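Local coordinates for type IV pilus biogenesis protein PilB (Streptococcus sanguinis, PDB 7B7P) that serves as a minor pilin of type IV pili with a direct role in adhesion, carrying a von Willebrand factor A-like module with a magnesium-binding MIDAS, at residues T133-S138 / D419-S424; K204-I209 / D411-I416; T256-G261 / E345-Y350. One frame throughout, in Å; residues are numbered along the deposited sequence.

Interaction 1. Residues T133-S138 / D419-S424; sequences TKQVFS and DLWFVS
F137 and W421 carry the aromatic part of this contact. Their side chains cross at about a right angle, and the F137 ring lies at 23° to the five-membered ring of W421, slid so far that the two barely overlap, with centroids 5.5 Å apart. The closest approach of this pair is F137 CZ to W421 CB, 3.5 Å. F422 adds a looser apolar touch, its CE2 4.2 Å from F137 CB. F137 CG stands anti to the carbonyl carbon (chi1 -46°), on a side chain directed toward the helix; F34 of strand 32-36 also stacks on the F137 ring.

Q135 lays CG and CD over one face of W421, CD 3.5 Å from CZ2 and offset toward the rim. A polar atom meets aromatic carbon where the backbone O of S138 approaches the edge of the F422 ring near its plane, 3.2 Å from CZ.

Beyond the pair, S424 O accepts from W52 NE1, W421 touches S32, and K139 NZ makes a weak hydrogen bond to F422 O. Between 133-138 and 419-424 themselves, ring packing and van der Waals contact do the work, so this partly solvent-exposed junction between the two modules depends on shape fit more than on directed bonds.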
ATOM      1  N   THR A 133      18.082  -9.820   8.730  1.00 81.51           N
ATOM      2  CA  THR A 133      17.250  -8.743   8.215  1.00 84.07           C
ATOM      3  C   THR A 133      15.788  -9.059   8.493  1.00 87.41           C
ATOM      4  O   THR A 133      15.395 -10.229   8.551  1.00 84.77           O
ATOM      5  CB  THR A 133      17.450  -8.529   6.692  1.00 81.94           C
ATOM      6  OG1 THR A 133      16.392  -7.715   6.177  1.00 84.32           O
ATOM      7  CG2 THR A 133      17.436  -9.850   5.938  1.00 81.91           C
ATOM      8  N   LYS A 134      14.989  -8.003   8.673  1.00 87.03           N
ATOM      9  CA  LYS A 134      13.536  -8.100   8.752  1.00 86.03           C
ATOM     10  C   LYS A 134      12.853  -7.870   7.408  1.00 85.21           C
ATOM     11  O   LYS A 134      11.620  -7.911   7.338  1.00 85.29           O
ATOM     12  CB  LYS A 134      12.986  -7.104   9.782  1.00 90.71           C
ATOM     13  CG  LYS A 134      13.484  -7.341  11.203  1.00 94.43           C
ATOM     14  CD  LYS A 134      14.480  -6.266  11.625  1.00104.43           C
ATOM     15  CE  LYS A 134      15.501  -6.799  12.628  1.00103.06           C
ATOM     16  NZ  LYS A 134      16.861  -6.266  12.316  1.00105.90           N
ATOM     17  N   GLN A 135      13.616  -7.630   6.345  1.00 81.35           N
ATOM     18  CA  GLN A 135      13.058  -7.475   5.007  1.00 79.15           C
ATOM     19  C   GLN A 135      13.224  -8.788   4.255  1.00 80.76           C
ATOM     20  O   GLN A 135      14.093  -8.942   3.398  1.00 79.23           O
ATOM     21  CB  GLN A 135      13.719  -6.316   4.279  1.00 80.52           C
ATOM     22  CG  GLN A 135      13.497  -5.004   4.956  1.00 86.29           C
ATOM     23  CD  GLN A 135      14.704  -4.109   4.882  1.00 95.33           C
ATOM     24  OE1 GLN A 135      15.590  -4.293   4.039  1.00 94.78           O
ATOM     25  NE2 GLN A 135      14.750  -3.121   5.769  1.00 99.70           N
ATOM     26  N   VAL A 136      12.358  -9.737   4.608  1.00 83.29           N
ATOM     27  CA  VAL A 136      12.256 -11.038   3.966  1.00 78.78           C
ATOM     28  C   VAL A 136      10.866 -11.130   3.352  1.00 78.02           C
ATOM     29  O   VAL A 136       9.869 -10.884   4.034  1.00 77.79           O
ATOM     30  CB  VAL A 136      12.509 -12.182   4.966  1.00 81.40           C
ATOM     31  CG1 VAL A 136      11.444 -12.181   6.060  1.00 84.04           C
ATOM     32  CG2 VAL A 136      12.561 -13.525   4.259  1.00 76.05           C
ATOM     33  N   PHE A 137      10.807 -11.452   2.064  1.00 74.82           N
ATOM     34  CA  PHE A 137       9.576 -11.399   1.294  1.00 76.30           C
ATOM     35  C   PHE A 137       9.436 -12.685   0.512  1.00 75.93           C
ATOM     36  O   PHE A 137      10.426 -13.352   0.202  1.00 75.52           O
ATOM     37  CB  PHE A 137       9.562 -10.212   0.326  1.00 76.14           C
ATOM     38  CG  PHE A 137      10.006  -8.930   0.952  1.00 74.01           C
ATOM     39  CD1 PHE A 137       9.114  -8.142   1.655  1.00 80.89           C
ATOM     40  CD2 PHE A 137      11.323  -8.519   0.862  1.00 77.47           C
ATOM     41  CE1 PHE A 137       9.525  -6.953   2.243  1.00 79.77           C
ATOM     42  CE2 PHE A 137      11.740  -7.332   1.448  1.00 76.09           C
ATOM     43  CZ  PHE A 137      10.842  -6.554   2.140  1.00 74.78           C
ATOM     44  N   SER A 138       8.196 -13.028   0.200  1.00 76.20           N
ATOM     45  CA  SER A 138       7.910 -14.219  -0.574  1.00 77.97           C
ATOM     46  C   SER A 138       7.263 -13.823  -1.890  1.00 84.24           C
ATOM     47  O   SER A 138       6.329 -13.011  -1.916  1.00 85.24           O
ATOM     48  CB  SER A 138       7.004 -15.173   0.187  1.00 80.22           C
ATOM     49  OG  SER A 138       6.505 -16.148  -0.701  1.00 78.82           O
ATOM     50  N   ASP A 419       5.206  -2.243  -0.519  1.00 84.23           N
ATOM     51  CA  ASP A 419       5.060  -2.161  -1.970  1.00 79.98           C
ATOM     52  C   ASP A 419       6.366  -1.727  -2.619  1.00 77.99           C
ATOM     53  O   ASP A 419       6.778  -2.288  -3.640  1.00 80.94           O
ATOM     54  CB  ASP A 419       3.946  -1.187  -2.351  1.00 83.40           C
ATOM     55  CG  ASP A 419       2.578  -1.624  -1.855  1.00 83.10           C
ATOM     56  OD1 ASP A 419       2.343  -2.848  -1.690  1.00 77.35           O
ATOM     57  OD2 ASP A 419       1.738  -0.719  -1.641  1.00 82.59           O
ATOM     58  N   LEU A 420       7.025  -0.725  -2.030  1.00 78.03           N
ATOM     59  CA  LEU A 420       8.302  -0.242  -2.543  1.00 78.76           C
ATOM     60  C   LEU A 420       9.339  -1.359  -2.596  1.00 85.69           C
ATOM     61  O   LEU A 420       9.966  -1.592  -3.636  1.00 86.63           O
ATOM     62  CB  LEU A 420       8.796   0.912  -1.671  1.00 78.49           C
ATOM     63  CG  LEU A 420      10.049   1.610  -2.198  1.00 88.92           C
ATOM     64  CD1 LEU A 420       9.775   2.247  -3.559  1.00 89.51           C
ATOM     65  CD2 LEU A 420      10.522   2.640  -1.213  1.00 84.76           C
ATOM     66  N   TRP A 421       9.536  -2.056  -1.473  1.00 84.71           N
ATOM     67  CA  TRP A 421      10.438  -3.204  -1.451  1.00 84.79           C
ATOM     68  C   TRP A 421      10.046  -4.236  -2.497  1.00 84.08           C
ATOM     69  O   TRP A 421      10.899  -4.748  -3.230  1.00 86.94           O
ATOM     70  CB  TRP A 421      10.450  -3.828  -0.051  1.00 84.41           C
ATOM     71  CG  TRP A 421      11.455  -3.173   0.804  1.00 83.59           C
ATOM     72  CD1 TRP A 421      11.232  -2.303   1.843  1.00 87.87           C
ATOM     73  CD2 TRP A 421      12.868  -3.284   0.666  1.00 90.79           C
ATOM     74  NE1 TRP A 421      12.432  -1.874   2.367  1.00 91.35           N
ATOM     75  CE2 TRP A 421      13.452  -2.465   1.660  1.00 94.80           C
ATOM     76  CE3 TRP A 421      13.706  -4.007  -0.200  1.00 89.87           C
ATOM     77  CZ2 TRP A 421      14.834  -2.353   1.810  1.00 95.79           C
ATOM     78  CZ3 TRP A 421      15.079  -3.890  -0.051  1.00 90.39           C
ATOM     79  CH2 TRP A 421      15.629  -3.071   0.946  1.00 93.82           C
ATOM     80  N   PHE A 422       8.754  -4.526  -2.603  1.00 85.90           N
ATOM     81  CA  PHE A 422       8.308  -5.611  -3.465  1.00 85.63           C
ATOM     82  C   PHE A 422       8.507  -5.294  -4.939  1.00 89.77           C
ATOM     83  O   PHE A 422       8.686  -6.215  -5.748  1.00 92.34           O
ATOM     84  CB  PHE A 422       6.842  -5.905  -3.187  1.00 87.38           C
ATOM     85  CG  PHE A 422       6.522  -7.351  -3.135  1.00 85.59           C
ATOM     86  CD1 PHE A 422       6.322  -8.064  -4.301  1.00 88.82           C
ATOM     87  CD2 PHE A 422       6.414  -8.004  -1.913  1.00 89.66           C
ATOM     88  CE1 PHE A 422       6.020  -9.421  -4.256  1.00 89.08           C
ATOM     89  CE2 PHE A 422       6.112  -9.357  -1.854  1.00 87.60           C
ATOM     90  CZ  PHE A 422       5.914 -10.069  -3.026  1.00 88.32           C
ATOM     91  N   VAL A 423       8.463  -4.016  -5.310  1.00 87.38           N
ATOM     92  CA  VAL A 423       8.557  -3.653  -6.721  1.00 90.64           C
ATOM     93  C   VAL A 423      10.008  -3.426  -7.145  1.00 89.00           C
ATOM     94  O   VAL A 423      10.367  -3.703  -8.296  1.00 87.12           O
ATOM     95  CB  VAL A 423       7.671  -2.426  -7.023  1.00 92.46           C
ATOM     96  CG1 VAL A 423       8.338  -1.111  -6.550  1.00 90.02           C
ATOM     97  CG2 VAL A 423       7.314  -2.381  -8.509  1.00 92.15           C
ATOM     98  N   SER A 424      10.861  -2.955  -6.231  1.00 86.57           N
ATOM     99  CA  SER A 424      12.289  -2.976  -6.495  1.00 88.23           C
ATOM    100  C   SER A 424      12.828  -4.401  -6.568  1.00 89.53           C
ATOM    101  O   SER A 424      13.910  -4.624  -7.122  1.00 90.27           O
ATOM    102  CB  SER A 424      13.035  -2.178  -5.426  1.00 87.59           C
ATOM    103  OG  SER A 424      12.322  -1.005  -5.053  1.00 86.89           O
TER

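Interaction 2. Residues K204-I209 / D411-I416; sequences KDLAEI and DIKKQI
K413 reaches D205 because its CG stands anti to the backbone N (chi1 -179°) and the chain then bends at chi2 (-98°), which swings CD alongside the neighbouring helix. D205 also holds CG anti to its own N, toward the lysine; the two side chains cross at about a right angle. It is the aliphatic part of the lysine that meets the acid: D205 OD2 lies 3.3 Å from K413 CD, and K413 CE is 3.4 Å from the backbone O of D205. The ammonium stops short of a salt bridge, NZ being 4.3 Å from D205 OD1, and E208 OE2 is equally distant from it. Two acids near one lysine would still favour its positive charge.

Farther in, the contact turns apolar. I209 slides past K413 in the opposite direction, with CG1 4.0 Å from CE, and L206 passes the lysine in the same manner. I416 is crossed at about a right angle by both: L206 CD2 meets its CD1 at 4.1 Å, and I209 CD1 approaches its CG2 at the same distance.

The two helix segments run almost parallel, at 11°, with axes 9.8 Å apart. K413 is a knob in the hole formed by D205, L206, E208 and I209. Toward the sheet, L206 touches F166 and I416 touches I162, both of strand 162-169, so helices 191-209 and 402-424 lie side by side on one face of the central, largely parallel sheet, as in the α/β fold of von Willebrand factor A domains.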
ATOM      1  N   LYS A 204       6.175  12.609   8.934  1.00 79.86           N
ATOM      2  CA  LYS A 204       7.523  12.274   9.382  1.00 80.13           C
ATOM      3  C   LYS A 204       7.800  10.786   9.215  1.00 85.66           C
ATOM      4  O   LYS A 204       8.915  10.388   8.854  1.00 91.23           O
ATOM      5  CB  LYS A 204       7.719  12.702  10.832  1.00 81.71           C
ATOM      6  CG  LYS A 204       7.623  14.209  11.046  1.00 86.54           C
ATOM      7  CD  LYS A 204       7.208  14.543  12.483  1.00 88.31           C
ATOM      8  CE  LYS A 204       7.869  15.828  12.968  1.00 84.86           C
ATOM      9  NZ  LYS A 204       6.978  16.601  13.877  1.00 87.12           N
ATOM     10  N   ASP A 205       6.783   9.945   9.431  1.00 82.49           N
ATOM     11  CA  ASP A 205       6.964   8.515   9.217  1.00 83.45           C
ATOM     12  C   ASP A 205       7.161   8.188   7.736  1.00 85.32           C
ATOM     13  O   ASP A 205       8.003   7.350   7.392  1.00 86.99           O
ATOM     14  CB  ASP A 205       5.779   7.745   9.800  1.00 81.24           C
ATOM     15  CG  ASP A 205       6.130   6.310  10.138  1.00 89.70           C
ATOM     16  OD1 ASP A 205       7.345   6.020  10.264  1.00 97.22           O
ATOM     17  OD2 ASP A 205       5.203   5.473  10.278  1.00 91.20           O
ATOM     18  N   LEU A 206       6.393   8.833   6.843  1.00 84.99           N
ATOM     19  CA  LEU A 206       6.589   8.618   5.407  1.00 82.95           C
ATOM     20  C   LEU A 206       7.970   9.086   4.960  1.00 85.35           C
ATOM     21  O   LEU A 206       8.591   8.455   4.095  1.00 84.49           O
ATOM     22  CB  LEU A 206       5.515   9.343   4.599  1.00 81.24           C
ATOM     23  CG  LEU A 206       4.105   8.749   4.535  1.00 75.42           C
ATOM     24  CD1 LEU A 206       3.248   9.634   3.660  1.00 76.69           C
ATOM     25  CD2 LEU A 206       4.107   7.322   4.031  1.00 74.03           C
ATOM     26  N   ALA A 207       8.461  10.192   5.537  1.00 81.76           N
ATOM     27  CA  ALA A 207       9.777  10.722   5.178  1.00 85.67           C
ATOM     28  C   ALA A 207      10.852   9.638   5.185  1.00 86.32           C
ATOM     29  O   ALA A 207      11.695   9.582   4.281  1.00 93.68           O
ATOM     30  CB  ALA A 207      10.158  11.859   6.128  1.00 77.38           C
ATOM     31  N   GLU A 208      10.795   8.727   6.160  1.00 92.55           N
ATOM     32  CA  GLU A 208      11.848   7.725   6.326  1.00 92.56           C
ATOM     33  C   GLU A 208      11.991   6.829   5.101  1.00 91.78           C
ATOM     34  O   GLU A 208      13.101   6.389   4.775  1.00 92.31           O
ATOM     35  CB  GLU A 208      11.566   6.886   7.566  1.00 93.16           C
ATOM     36  CG  GLU A 208      11.730   7.639   8.863  1.00 91.85           C
ATOM     37  CD  GLU A 208      11.232   6.835  10.044  1.00104.88           C
ATOM     38  OE1 GLU A 208      11.053   7.428  11.135  1.00102.81           O
ATOM     39  OE2 GLU A 208      11.013   5.608   9.873  1.00105.48           O
ATOM     40  N   ILE A 209      10.886   6.539   4.411  1.00 89.72           N
ATOM     41  CA  ILE A 209      10.967   5.733   3.195  1.00 88.51           C
ATOM     42  C   ILE A 209      11.886   6.383   2.163  1.00 93.55           C
ATOM     43  O   ILE A 209      12.545   5.684   1.380  1.00 92.06           O
ATOM     44  CB  ILE A 209       9.557   5.494   2.618  1.00 89.84           C
ATOM     45  CG1 ILE A 209       8.576   5.099   3.728  1.00 88.99           C
ATOM     46  CG2 ILE A 209       9.592   4.423   1.550  1.00 83.07           C
ATOM     47  CD1 ILE A 209       7.242   4.592   3.222  1.00 78.57           C
ATOM     48  N   ASP A 411       0.291   1.784   9.909  1.00 71.14           N
ATOM     49  CA  ASP A 411       0.093   0.626   9.048  1.00 74.75           C
ATOM     50  C   ASP A 411       0.145   1.011   7.570  1.00 77.85           C
ATOM     51  O   ASP A 411       0.672   0.254   6.747  1.00 76.63           O
ATOM     52  CB  ASP A 411      -1.239  -0.055   9.385  1.00 71.89           C
ATOM     53  CG  ASP A 411      -1.225  -0.738  10.763  1.00 85.00           C
ATOM     54  OD1 ASP A 411      -0.134  -1.167  11.216  1.00 86.00           O
ATOM     55  OD2 ASP A 411      -2.301  -0.854  11.396  1.00 86.78           O
ATOM     56  N   ILE A 412      -0.394   2.184   7.212  1.00 70.34           N
ATOM     57  CA  ILE A 412      -0.374   2.588   5.808  1.00 74.73           C
ATOM     58  C   ILE A 412       1.057   2.868   5.366  1.00 71.13           C
ATOM     59  O   ILE A 412       1.477   2.442   4.282  1.00 69.91           O
ATOM     60  CB  ILE A 412      -1.303   3.801   5.575  1.00 73.80           C
ATOM     61  CG1 ILE A 412      -2.768   3.389   5.730  1.00 67.27           C
ATOM     62  CG2 ILE A 412      -1.087   4.399   4.190  1.00 67.09           C
ATOM     63  CD1 ILE A 412      -3.728   4.557   5.797  1.00 63.29           C
ATOM     64  N   LYS A 413       1.837   3.549   6.211  1.00 71.15           N
ATOM     65  CA  LYS A 413       3.268   3.705   5.955  1.00 75.00           C
ATOM     66  C   LYS A 413       3.944   2.350   5.768  1.00 76.63           C
ATOM     67  O   LYS A 413       4.638   2.119   4.771  1.00 79.24           O
ATOM     68  CB  LYS A 413       3.927   4.476   7.098  1.00 78.44           C
ATOM     69  CG  LYS A 413       5.431   4.733   6.930  1.00 85.31           C
ATOM     70  CD  LYS A 413       6.299   3.711   7.684  1.00 84.74           C
ATOM     71  CE  LYS A 413       7.782   3.991   7.506  1.00 82.63           C
ATOM     72  NZ  LYS A 413       8.593   2.758   7.697  1.00 88.00           N
ATOM     73  N   LYS A 414       3.743   1.434   6.718  1.00 76.34           N
ATOM     74  CA  LYS A 414       4.367   0.115   6.614  1.00 78.10           C
ATOM     75  C   LYS A 414       4.013  -0.571   5.296  1.00 80.99           C
ATOM     76  O   LYS A 414       4.842  -1.269   4.701  1.00 83.75           O
ATOM     77  CB  LYS A 414       3.943  -0.767   7.798  1.00 77.83           C
ATOM     78  CG  LYS A 414       4.637  -0.471   9.135  1.00 79.02           C
ATOM     79  CD  LYS A 414       4.075  -1.393  10.220  1.00 83.45           C
ATOM     80  CE  LYS A 414       4.941  -1.420  11.476  1.00 88.84           C
ATOM     81  NZ  LYS A 414       4.585  -0.370  12.480  1.00 93.21           N
ATOM     82  N   GLN A 415       2.782  -0.385   4.823  1.00 80.23           N
ATOM     83  CA  GLN A 415       2.359  -1.079   3.614  1.00 81.38           C
ATOM     84  C   GLN A 415       2.916  -0.429   2.351  1.00 78.34           C
ATOM     85  O   GLN A 415       3.143  -1.121   1.354  1.00 75.62           O
ATOM     86  CB  GLN A 415       0.835  -1.139   3.563  1.00 78.26           C
ATOM     87  CG  GLN A 415       0.292  -1.819   2.326  1.00 80.45           C
ATOM     88  CD  GLN A 415       0.608  -3.306   2.286  1.00 86.73           C
ATOM     89  OE1 GLN A 415       0.054  -4.091   3.068  1.00 85.87           O
ATOM     90  NE2 GLN A 415       1.494  -3.706   1.365  1.00 85.08           N
ATOM     91  N   ILE A 416       3.136   0.887   2.362  1.00 77.24           N
ATOM     92  CA  ILE A 416       3.756   1.535   1.213  1.00 76.05           C
ATOM     93  C   ILE A 416       5.219   1.135   1.125  1.00 77.24           C
ATOM     94  O   ILE A 416       5.720   0.764   0.055  1.00 75.57           O
ATOM     95  CB  ILE A 416       3.596   3.063   1.293  1.00 78.06           C
ATOM     96  CG1 ILE A 416       2.132   3.475   1.074  1.00 69.49           C
ATOM     97  CG2 ILE A 416       4.531   3.764   0.281  1.00 73.63           C
ATOM     98  CD1 ILE A 416       1.838   4.867   1.626  1.00 73.42           C
TER

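Interaction 3. Residues T256-G261 / E345-Y350; sequences TNPGDG and ENSIAY
G259 and Y350 bring the two backbones nearest, CA to CA 5.3 Å, where the first turn of helix 258-270 meets helix 341-358. As G259 has no side chain, the Y350 ring can lie close against the turn, its CD2 3.8 Å from G259 CA. Y350 CG is anti to the backbone N (chi1 -178°), directed at the helix start, and the ring lies beside it.

N257 is the N-cap: its OD1 accepts from D260 N at 3.3 Å, the donor standing well above the amide carbonyl plane. The same OD1 sits in the plane of the Y350 ring, at the edge, 3.5 Å from CD2. D260 runs beside the tyrosine and points the same way, its carboxylate at 26° to the ring, yet their polar ends have other partners. D260 pairs with R263 and Y350 OH bonds to D320 O. Nearer T256, S347 OG lies 3.8 Å from P258 CD and is hydrogen-bonded to A289 O.

All touching residues are buried, and the cap lies just after T256, whose side chain comes within about 3 Å of a bound magnesium ion and about 5 Å of that of D284. S173 and D284 are magnesium-binding residues of this protein. T256 is therefore probably the loop threonine of the MIDAS, and the capped helix start packed on helix 341-358 directly follows this metal-site loop.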
ATOM      1  N   THR A 256     -20.399  16.610   3.004  1.00 64.63           N
ATOM      2  CA  THR A 256     -19.409  15.569   2.728  1.00 57.99           C
ATOM      3  C   THR A 256     -19.543  15.100   1.280  1.00 55.41           C
ATOM      4  O   THR A 256     -20.475  14.366   0.943  1.00 56.46           O
ATOM      5  CB  THR A 256     -19.578  14.408   3.725  1.00 58.83           C
ATOM      6  OG1 THR A 256     -19.545  14.928   5.063  1.00 61.92           O
ATOM      7  CG2 THR A 256     -18.464  13.352   3.564  1.00 52.22           C
ATOM      8  N   ASN A 257     -18.593  15.501   0.434  1.00 59.70           N
ATOM      9  CA  ASN A 257     -18.609  15.235  -1.005  1.00 53.33           C
ATOM     10  C   ASN A 257     -17.319  14.492  -1.336  1.00 53.54           C
ATOM     11  O   ASN A 257     -16.391  15.059  -1.930  1.00 56.68           O
ATOM     12  CB  ASN A 257     -18.732  16.535  -1.805  1.00 54.05           C
ATOM     13  CG  ASN A 257     -18.974  16.310  -3.315  1.00 59.84           C
ATOM     14  OD1 ASN A 257     -18.757  15.216  -3.830  1.00 57.52           O
ATOM     15  ND2 ASN A 257     -19.429  17.362  -4.019  1.00 53.37           N
ATOM     16  N   PRO A 258     -17.216  13.223  -0.945  1.00 57.02           N
ATOM     17  CA  PRO A 258     -15.955  12.497  -1.153  1.00 53.64           C
ATOM     18  C   PRO A 258     -15.590  12.317  -2.622  1.00 53.47           C
ATOM     19  O   PRO A 258     -14.397  12.323  -2.968  1.00 51.74           O
ATOM     20  CB  PRO A 258     -16.207  11.150  -0.447  1.00 51.69           C
ATOM     21  CG  PRO A 258     -17.689  10.964  -0.505  1.00 50.00           C
ATOM     22  CD  PRO A 258     -18.289  12.349  -0.415  1.00 55.39           C
ATOM     23  N   GLY A 259     -16.576  12.162  -3.503  1.00 52.37           N
ATOM     24  CA  GLY A 259     -16.264  12.093  -4.924  1.00 52.09           C
ATOM     25  C   GLY A 259     -15.434  13.271  -5.407  1.00 55.80           C
ATOM     26  O   GLY A 259     -14.441  13.095  -6.125  1.00 57.27           O
ATOM     27  N   ASP A 260     -15.815  14.500  -5.015  1.00 54.73           N
ATOM     28  CA  ASP A 260     -15.045  15.646  -5.500  1.00 54.23           C
ATOM     29  C   ASP A 260     -13.645  15.649  -4.894  1.00 56.02           C
ATOM     30  O   ASP A 260     -12.662  15.940  -5.589  1.00 52.67           O
ATOM     31  CB  ASP A 260     -15.777  16.971  -5.232  1.00 58.21           C
ATOM     32  CG  ASP A 260     -15.310  18.113  -6.174  1.00 59.69           C
ATOM     33  OD1 ASP A 260     -14.786  17.841  -7.271  1.00 58.30           O
ATOM     34  OD2 ASP A 260     -15.428  19.299  -5.803  1.00 62.79           O
ATOM     35  N   GLY A 261     -13.525  15.300  -3.608  1.00 54.55           N
ATOM     36  CA  GLY A 261     -12.206  15.210  -3.020  1.00 54.07           C
ATOM     37  C   GLY A 261     -11.338  14.209  -3.752  1.00 56.50           C
ATOM     38  O   GLY A 261     -10.158  14.470  -4.028  1.00 56.64           O
ATOM     39  N   GLU A 345     -26.874   7.296  -2.028  1.00 57.37           N
ATOM     40  CA  GLU A 345     -26.499   6.485  -3.176  1.00 60.52           C
ATOM     41  C   GLU A 345     -25.810   7.317  -4.265  1.00 56.35           C
ATOM     42  O   GLU A 345     -24.778   6.899  -4.799  1.00 57.33           O
ATOM     43  CB  GLU A 345     -27.746   5.768  -3.718  1.00 56.46           C
ATOM     44  CG  GLU A 345     -27.538   5.098  -5.074  1.00 66.28           C
ATOM     45  CD  GLU A 345     -26.359   4.102  -5.089  1.00 67.35           C
ATOM     46  OE1 GLU A 345     -26.073   3.478  -4.034  1.00 74.26           O
ATOM     47  OE2 GLU A 345     -25.723   3.944  -6.159  1.00 71.61           O
ATOM     48  N   ASN A 346     -26.342   8.503  -4.591  1.00 54.42           N
ATOM     49  CA  ASN A 346     -25.720   9.314  -5.647  1.00 55.18           C
ATOM     50  C   ASN A 346     -24.347   9.838  -5.228  1.00 58.60           C
ATOM     51  O   ASN A 346     -23.448  10.000  -6.067  1.00 55.06           O
ATOM     52  CB  ASN A 346     -26.623  10.502  -6.037  1.00 58.16           C
ATOM     53  CG  ASN A 346     -27.869  10.074  -6.822  1.00 59.30           C
ATOM     54  OD1 ASN A 346     -27.882   9.027  -7.453  1.00 59.76           O
ATOM     55  ND2 ASN A 346     -28.908  10.887  -6.783  1.00 59.84           N
ATOM     56  N   SER A 347     -24.177  10.136  -3.942  1.00 57.97           N
ATOM     57  CA  SER A 347     -22.890  10.610  -3.446  1.00 53.23           C
ATOM     58  C   SER A 347     -21.832   9.514  -3.503  1.00 55.93           C
ATOM     59  O   SER A 347     -20.660   9.781  -3.803  1.00 55.60           O
ATOM     60  CB  SER A 347     -23.062  11.139  -2.023  1.00 47.25           C
ATOM     61  OG  SER A 347     -21.843  11.685  -1.567  1.00 58.06           O
ATOM     62  N   ILE A 348     -22.221   8.283  -3.188  1.00 55.72           N
ATOM     63  CA  ILE A 348     -21.283   7.175  -3.238  1.00 52.42           C
ATOM     64  C   ILE A 348     -20.962   6.824  -4.686  1.00 55.86           C
ATOM     65  O   ILE A 348     -19.816   6.514  -5.023  1.00 52.03           O
ATOM     66  CB  ILE A 348     -21.860   5.978  -2.456  1.00 54.71           C
ATOM     67  CG1 ILE A 348     -21.829   6.277  -0.951  1.00 54.78           C
ATOM     68  CG2 ILE A 348     -21.096   4.690  -2.755  1.00 54.87           C
ATOM     69  CD1 ILE A 348     -22.541   5.247  -0.090  1.00 56.73           C
ATOM     70  N   ALA A 349     -21.969   6.863  -5.564  1.00 53.92           N
ATOM     71  CA  ALA A 349     -21.749   6.530  -6.969  1.00 55.95           C
ATOM     72  C   ALA A 349     -20.855   7.553  -7.652  1.00 52.46           C
ATOM     73  O   ALA A 349     -20.076   7.197  -8.543  1.00 57.01           O
ATOM     74  CB  ALA A 349     -23.085   6.425  -7.719  1.00 55.06           C
ATOM     75  N   TYR A 350     -20.956   8.821  -7.254  1.00 54.45           N
ATOM     76  CA  TYR A 350     -20.068   9.849  -7.794  1.00 52.61           C
ATOM     77  C   TYR A 350     -18.615   9.460  -7.589  1.00 53.30           C
ATOM     78  O   TYR A 350     -17.792   9.561  -8.502  1.00 55.69           O
ATOM     79  CB  TYR A 350     -20.371  11.194  -7.121  1.00 48.30           C
ATOM     80  CG  TYR A 350     -19.548  12.370  -7.620  1.00 52.66           C
ATOM     81  CD1 TYR A 350     -19.124  12.425  -8.928  1.00 54.57           C
ATOM     82  CD2 TYR A 350     -19.243  13.455  -6.786  1.00 52.45           C
ATOM     83  CE1 TYR A 350     -18.404  13.474  -9.405  1.00 54.39           C
ATOM     84  CE2 TYR A 350     -18.534  14.531  -7.257  1.00 54.95           C
ATOM     85  CZ  TYR A 350     -18.121  14.536  -8.585  1.00 58.33           C
ATOM     86  OH  TYR A 350     -17.399  15.586  -9.100  1.00 58.78           O
TER

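How the interactions relate
Interactions 1 and 2 share helix 402-424 and touch each other, L420 CD2 lying 3.4 Å from I209 CG2. The helix is used differently along its length: 411-416 packs within the von Willebrand factor A-like module, while 419-424 reaches strand 136-139, an outermost strand of the six-stranded sheet. Interaction 3 stands apart, its centre about 28 Å from that of interaction 2 and 35 Å from that of interaction 1, beside the metal site. Burial rises from the surface contact 1 through the partly buried 2 to the fully buried 3. Aromatic rings dominate the first, a lysine stem and aliphatic branches the second, and a capped helix start against a tyrosine the third.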